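Local structure of flavodoxin (Fusobacterium nucleatum, 6OHL) at residues A[49-54]-A[82-87]. The protein binds flavin mononucleotide and, as a flavodoxin, probably serves as a low-potential electron donor to a number of redox enzymes. Numbering follows the deposited sequence.
Sequences FENLIL and GKVVGL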
loop_
_atom_site.group_PDB
_atom_site.type_symbol
_atom_site.label_atom_id
_atom_site.label_comp_id
_atom_site.label_asym_id
_atom_site.label_seq_id
_atom_site.Cartn_x
_atom_site.Cartn_y
_atom_site.Cartn_z
ATOM N N PHE A 49 0.649 -15.270 -4.220
ATOM C CA PHE A 49 1.467 -14.409 -5.064
ATOM C C PHE A 49 2.838 -14.198 -4.446
ATOM O O PHE A 49 2.974 -14.065 -3.224
ATOM C CB PHE A 49 0.775 -13.050 -5.304
ATOM C CG PHE A 49 -0.584 -13.188 -5.938
ATOM C CD1 PHE A 49 -0.714 -13.198 -7.317
ATOM C CD2 PHE A 49 -1.715 -13.382 -5.150
ATOM C CE1 PHE A 49 -1.960 -13.370 -7.905
ATOM C CE2 PHE A 49 -2.971 -13.535 -5.724
ATOM C CZ PHE A 49 -3.090 -13.538 -7.110
ATOM N N GLU A 50 3.853 -14.185 -5.297
ATOM C CA GLU A 50 5.183 -13.801 -4.860
ATOM C C GLU A 50 5.393 -12.296 -4.881
ATOM O O GLU A 50 6.291 -11.800 -4.196
ATOM C CB GLU A 50 6.239 -14.459 -5.760
ATOM C CG GLU A 50 6.258 -15.978 -5.698
ATOM C CD GLU A 50 7.323 -16.536 -6.627
ATOM O OE1 GLU A 50 8.518 -16.195 -6.445
ATOM O OE2 GLU A 50 6.960 -17.275 -7.563
ATOM N N ASN A 51 4.616 -11.568 -5.679
ATOM C CA ASN A 51 4.719 -10.117 -5.798
ATOM C C ASN A 51 3.376 -9.542 -5.365
ATOM O O ASN A 51 2.326 -10.035 -5.789
ATOM C CB ASN A 51 5.040 -9.679 -7.235
ATOM C CG ASN A 51 6.414 -10.151 -7.712
ATOM O OD1 ASN A 51 7.383 -10.131 -6.964
ATOM N ND2 ASN A 51 6.501 -10.547 -8.986
ATOM N N LEU A 52 3.407 -8.530 -4.494
ATOM C CA LEU A 52 2.184 -8.026 -3.873
ATOM C C LEU A 52 2.179 -6.504 -3.888
ATOM O O LEU A 52 3.216 -5.872 -3.672
ATOM C CB LEU A 52 2.063 -8.501 -2.401
ATOM C CG LEU A 52 1.766 -9.989 -2.218
ATOM C CD1 LEU A 52 1.999 -10.408 -0.737
ATOM C CD2 LEU A 52 0.322 -10.301 -2.688
ATOM N N ILE A 53 0.995 -5.932 -4.110
ATOM C CA ILE A 53 0.738 -4.513 -3.879
ATOM C C ILE A 53 -0.468 -4.434 -2.950
ATOM O O ILE A 53 -1.577 -4.850 -3.321
ATOM C CB ILE A 53 0.499 -3.747 -5.191
ATOM C CG1 ILE A 53 1.755 -3.829 -6.088
ATOM C CG2 ILE A 53 0.183 -2.275 -4.887
ATOM C CD1 ILE A 53 1.525 -3.253 -7.519
ATOM N N LEU A 54 -0.251 -3.948 -1.729
ATOM C CA LEU A 54 -1.294 -3.868 -0.708
ATOM C C LEU A 54 -1.653 -2.403 -0.515
ATOM O O LEU A 54 -0.770 -1.585 -0.236
ATOM C CB LEU A 54 -0.822 -4.495 0.616
ATOM C CG LEU A 54 -0.122 -5.872 0.493
ATOM C CD1 LEU A 54 0.254 -6.420 1.879
ATOM C CD2 LEU A 54 -1.001 -6.883 -0.266
ATOM N N GLY A 82 10.254 -14.809 0.893
ATOM C CA GLY A 82 10.419 -14.797 -0.543
ATOM C C GLY A 82 9.443 -13.918 -1.292
ATOM O O GLY A 82 9.554 -13.824 -2.520
ATOM N N LYS A 83 8.485 -13.301 -0.606
ATOM C CA LYS A 83 7.540 -12.375 -1.234
ATOM C C LYS A 83 8.128 -10.973 -1.232
ATOM O O LYS A 83 8.906 -10.610 -0.346
ATOM C CB LYS A 83 6.192 -12.370 -0.512
ATOM C CG LYS A 83 5.428 -13.699 -0.546
ATOM C CD LYS A 83 4.008 -13.517 -0.047
ATOM C CE LYS A 83 3.287 -14.831 0.191
ATOM N NZ LYS A 83 3.272 -15.674 -1.028
ATOM N N VAL A 84 7.780 -10.201 -2.267
ATOM C CA VAL A 84 8.273 -8.843 -2.454
ATOM C C VAL A 84 7.030 -7.964 -2.481
ATOM O O VAL A 84 6.124 -8.211 -3.291
ATOM C CB VAL A 84 9.081 -8.695 -3.757
ATOM C CG1 VAL A 84 9.498 -7.244 -3.940
ATOM C CG2 VAL A 84 10.333 -9.633 -3.730
ATOM N N VAL A 85 6.960 -6.979 -1.580
ATOM C CA VAL A 85 5.682 -6.315 -1.262
ATOM C C VAL A 85 5.845 -4.802 -1.352
ATOM O O VAL A 85 6.736 -4.224 -0.714
ATOM C CB VAL A 85 5.169 -6.680 0.148
ATOM C CG1 VAL A 85 3.786 -6.044 0.389
ATOM C CG2 VAL A 85 5.120 -8.186 0.355
ATOM N N GLY A 86 4.940 -4.149 -2.076
ATOM C CA GLY A 86 4.841 -2.698 -2.067
ATOM C C GLY A 86 3.543 -2.290 -1.387
ATOM O O GLY A 86 2.513 -2.938 -1.576
ATOM N N LEU A 87 3.606 -1.225 -0.585
ATOM C CA LEU A 87 2.462 -0.731 0.178
ATOM C C LEU A 87 2.022 0.628 -0.360
ATOM O O LEU A 87 2.857 1.485 -0.658
ATOM C CB LEU A 87 2.817 -0.606 1.662
ATOM C CG LEU A 87 3.418 -1.878 2.289
ATOM C CD1 LEU A 87 3.914 -1.564 3.705
ATOM C CD2 LEU A 87 2.393 -3.037 2.347
HETATM O O HOH W 1 9.477 -15.988 -4.142
#
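The flat F49 carbonyl receives the ammonium of K83 from above its plane rather than within it: NZ sits 2.7 Å from F49 O, 42° out of that plane. A bend at the last torsion of K83 (chi4 -56°) turns NZ onto this oxygen, and E47 O takes a second bond from the same nitrogen. The carboxamide of N51 and the side chain of V84 lie side by side and point the same way, OD1 3.9 Å from V84 CB; OD1 accepts a hydrogen bond from K170 N, and ND2 donates one to K5 O. Next to the start of the strands a water donates to both E50 OE1 and G82 O.

From there the strands run parallel, joined by four backbone hydrogen bonds: V84 N to E50 O, L52 N to V84 O, G86 N to L52 O (2.9 Å, N-H...O 173°) and L54 N to G86 O. On the face carrying L52, L54, V85 and L87, V85 splits its methyls, CG2 against L52 CD1 (4.0 Å) and CG1 against L54 CD1 (3.9 Å); L87 CD2 reaches L54 CB.

This pairing lies in the parallel sheet of the flavodoxin fold, with strand 7-11 beside 51-59. Helix 103-113 covers V85, L54 and L87, and helix 154-166 packs on I53 across the sheet.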